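Local atomic coordinates of beta-n-acetylhexosaminidase (Streptococcus pneumoniae, PDB entry 4AZI), a protein that hydrolyses terminal beta-linked N-acetylhexosamine residues from glycans, as a family 20 exo-beta-D-N-acetylglucosaminidase module of pneumococcal StrH. Residues 50-55 and 88-93. The protein carries 2 engineered substitutions. Residues are numbered along the deposited sequence; the frame is centred on the assembly and turned at random.
Sequences GLRFLL and NGTALT
Phe53 and Leu92 form a single parallel beta bridge between two loop segments of the (beta/alpha)8 barrel, in the long excursion that joins strand 41-45 to helix 94-106. Leu92 supplies both halves of the bridge. Leu92 N donates to Arg52 O at 2.9 Å, arriving from above the carbonyl plane, while Leu92 O accepts from Leu54 N at 3.1 Å, an almost straight bond (170° at the hydrogen).

The tight part is built around Arg52 and Ala91, where the two backbones come closest and Ala91 CB rests 3.6 Å from Arg52 C. Arg52 CG lies anti to the carbonyl carbon (chi1 -52°), and the chain then runs extended past the Thr90 carbonyl, Arg52 CG coming within 3.2 Å of Thr90 O. From there the guanidinium turns back, and Arg52 NH1 donates to Thr90 O at 2.9 Å, on an in-plane lone pair. The other nitrogens are held by backbone carbonyls outside the two segments: NH2 by Tyr84 O and Arg19 O, NE weakly by Gly18 O. Arg52 thus holds the backbone of Arg19, a pocket residue, consistent with a second-shell role; its side chain lies about 13 Å from the bound inhibitor.

On the helix-covered side, the Phe53 ring packs on Val97 of helix 94-106 and meets Phe169 of helix 153-170 edge-to-face; Leu92 also leans on Val97. The solvent side is looser: Thr90 is partly exposed, with CB pointing away from 50-55, and Thr93 is exposed. Thr93 is the N-cap of helix 94-106: its side chain caps a backbone N, and Glu96 OE1 accepts from Thr93 N, a pairing consistent with a capping box. Two backbone oxygens line the edge of the phenyl ring near its plane, Leu92 O at 3.5 Å from Phe53 CD1 and Thr93 O at 3.5 Å from Phe53 CE1.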
ATOM      1  N   GLY A  50       1.552   4.420 -13.590  1.00 11.50           N
ATOM      2  CA  GLY A  50       2.432   5.581 -13.531  1.00 11.90           C
ATOM      3  C   GLY A  50       3.464   5.409 -12.428  1.00 12.36           C
ATOM      4  O   GLY A  50       3.280   4.602 -11.501  1.00 12.43           O
ATOM      5  N   LEU A  51       4.553   6.162 -12.525  0.50 12.46           N
ATOM      6  CA  LEU A  51       5.570   6.184 -11.480  0.50 12.47           C
ATOM      7  C   LEU A  51       5.754   7.620 -11.010  0.50 12.61           C
ATOM      8  O   LEU A  51       6.437   8.414 -11.659  0.50 12.80           O
ATOM      9  CB  LEU A  51       6.885   5.597 -11.996  0.50 12.39           C
ATOM     10  CG  LEU A  51       8.050   5.595 -11.008  0.50 12.39           C
ATOM     11  CD1 LEU A  51       8.336   7.017 -10.577  0.50 12.33           C
ATOM     12  CD2 LEU A  51       7.768   4.716  -9.798  0.50 12.22           C
ATOM     13  N   ARG A  52       5.136   7.934  -9.872  1.00 12.59           N
ATOM     14  CA  ARG A  52       4.977   9.308  -9.404  1.00 12.67           C
ATOM     15  C   ARG A  52       5.836   9.641  -8.185  1.00 12.89           C
ATOM     16  O   ARG A  52       5.386  10.317  -7.249  1.00 13.29           O
ATOM     17  CB  ARG A  52       3.491   9.604  -9.154  1.00 12.73           C
ATOM     18  CG  ARG A  52       2.608   9.265 -10.350  1.00 12.65           C
ATOM     19  CD  ARG A  52       1.237   9.920 -10.274  1.00 12.66           C
ATOM     20  NE  ARG A  52       0.459   9.633 -11.482  1.00 12.31           N
ATOM     21  CZ  ARG A  52       0.522  10.348 -12.604  1.00 12.04           C
ATOM     22  NH1 ARG A  52       1.308  11.409 -12.678  1.00 12.04           N
ATOM     23  NH2 ARG A  52      -0.214  10.004 -13.654  1.00 11.93           N
ATOM     24  N   PHE A  53       7.074   9.161  -8.210  1.00 12.87           N
ATOM     25  CA  PHE A  53       8.059   9.486  -7.183  1.00 12.61           C
ATOM     26  C   PHE A  53       9.458   9.478  -7.773  1.00 12.65           C
ATOM     27  O   PHE A  53       9.915   8.467  -8.313  1.00 13.14           O
ATOM     28  CB  PHE A  53       7.963   8.509  -6.004  1.00 12.08           C
ATOM     29  CG  PHE A  53       8.953   8.773  -4.897  1.00 11.56           C
ATOM     30  CD1 PHE A  53       9.284  10.073  -4.516  1.00 11.32           C
ATOM     31  CD2 PHE A  53       9.531   7.712  -4.210  1.00 11.29           C
ATOM     32  CE1 PHE A  53      10.186  10.306  -3.483  1.00 11.06           C
ATOM     33  CE2 PHE A  53      10.430   7.936  -3.172  1.00 11.31           C
ATOM     34  CZ  PHE A  53      10.758   9.236  -2.809  1.00 11.26           C
ATOM     35  N   LEU A  54      10.129  10.618  -7.656  1.00 12.93           N
ATOM     36  CA  LEU A  54      11.531  10.740  -8.042  1.00 12.93           C
ATOM     37  C   LEU A  54      12.386  11.142  -6.853  1.00 12.96           C
ATOM     38  O   LEU A  54      12.068  12.099  -6.136  1.00 12.87           O
ATOM     39  CB  LEU A  54      11.709  11.766  -9.160  1.00 12.97           C
ATOM     40  CG  LEU A  54      10.902  11.593 -10.445  1.00 12.87           C
ATOM     41  CD1 LEU A  54      10.951  12.885 -11.254  1.00 12.91           C
ATOM     42  CD2 LEU A  54      11.436  10.413 -11.244  1.00 12.77           C
ATOM     43  N   LEU A  55      13.467  10.394  -6.654  1.00 12.50           N
ATOM     44  CA  LEU A  55      14.492  10.740  -5.686  1.00 13.02           C
ATOM     45  C   LEU A  55      15.354  11.868  -6.242  1.00 13.21           C
ATOM     46  O   LEU A  55      15.395  12.081  -7.455  1.00 12.89           O
ATOM     47  CB  LEU A  55      15.391   9.528  -5.409  1.00 12.61           C
ATOM     48  CG  LEU A  55      14.758   8.165  -5.121  1.00 12.82           C
ATOM     49  CD1 LEU A  55      15.786   7.053  -5.274  1.00 12.25           C
ATOM     50  CD2 LEU A  55      14.119   8.147  -3.738  1.00 12.35           C
ATOM     51  N   ASN A  88      -2.839  17.873 -12.692  1.00 18.50           N
ATOM     52  CA  ASN A  88      -2.559  18.243 -11.294  1.00 18.55           C
ATOM     53  C   ASN A  88      -1.089  18.110 -10.887  1.00 18.39           C
ATOM     54  O   ASN A  88      -0.676  18.632  -9.847  1.00 18.48           O
ATOM     55  CB  ASN A  88      -3.430  17.417 -10.333  1.00 19.04           C
ATOM     56  CG  ASN A  88      -4.917  17.680 -10.506  1.00 19.73           C
ATOM     57  OD1 ASN A  88      -5.329  18.740 -10.986  1.00 20.10           O
ATOM     58  ND2 ASN A  88      -5.737  16.714 -10.103  1.00 19.63           N
ATOM     59  N   GLY A  89      -0.307  17.407 -11.698  1.00 17.84           N
ATOM     60  CA  GLY A  89       1.109  17.176 -11.406  1.00 17.59           C
ATOM     61  C   GLY A  89       1.556  15.813 -11.894  1.00 17.03           C
ATOM     62  O   GLY A  89       0.747  15.032 -12.402  1.00 16.87           O
ATOM     63  N   THR A  90       2.845  15.523 -11.737  1.00 16.65           N
ATOM     64  CA  THR A  90       3.421  14.301 -12.285  1.00 16.27           C
ATOM     65  C   THR A  90       3.991  13.389 -11.210  1.00 16.18           C
ATOM     66  O   THR A  90       3.631  12.214 -11.143  1.00 16.01           O
ATOM     67  CB  THR A  90       4.520  14.595 -13.331  1.00 16.17           C
ATOM     68  OG1 THR A  90       4.009  15.476 -14.338  1.00 16.24           O
ATOM     69  CG2 THR A  90       4.996  13.300 -13.999  1.00 16.36           C
ATOM     70  N   ALA A  91       4.890  13.920 -10.385  1.00 15.85           N
ATOM     71  CA  ALA A  91       5.596  13.101  -9.411  1.00 15.74           C
ATOM     72  C   ALA A  91       5.892  13.864  -8.134  1.00 15.81           C
ATOM     73  O   ALA A  91       6.161  15.070  -8.157  1.00 16.07           O
ATOM     74  CB  ALA A  91       6.887  12.545 -10.004  1.00 15.72           C
ATOM     75  N   LEU A  92       5.815  13.149  -7.018  1.00 15.28           N
ATOM     76  CA  LEU A  92       6.271  13.661  -5.743  1.00 15.04           C
ATOM     77  C   LEU A  92       7.803  13.695  -5.741  1.00 14.90           C
ATOM     78  O   LEU A  92       8.453  12.858  -6.390  1.00 14.80           O
ATOM     79  CB  LEU A  92       5.743  12.782  -4.606  1.00 14.69           C
ATOM     80  CG  LEU A  92       4.232  12.766  -4.333  1.00 14.75           C
ATOM     81  CD1 LEU A  92       3.880  11.745  -3.256  1.00 14.41           C
ATOM     82  CD2 LEU A  92       3.724  14.146  -3.930  1.00 14.70           C
ATOM     83  N   THR A  93       8.366  14.673  -5.033  1.00 14.48           N
ATOM     84  CA  THR A  93       9.815  14.803  -4.883  1.00 14.35           C
ATOM     85  C   THR A  93      10.274  14.090  -3.617  1.00 14.55           C
ATOM     86  O   THR A  93       9.446  13.691  -2.785  1.00 14.42           O
ATOM     87  CB  THR A  93      10.252  16.275  -4.757  1.00 14.51           C
ATOM     88  OG1 THR A  93       9.752  16.809  -3.525  1.00 14.00           O
ATOM     89  CG2 THR A  93       9.768  17.111  -5.946  1.00 13.93           C
TER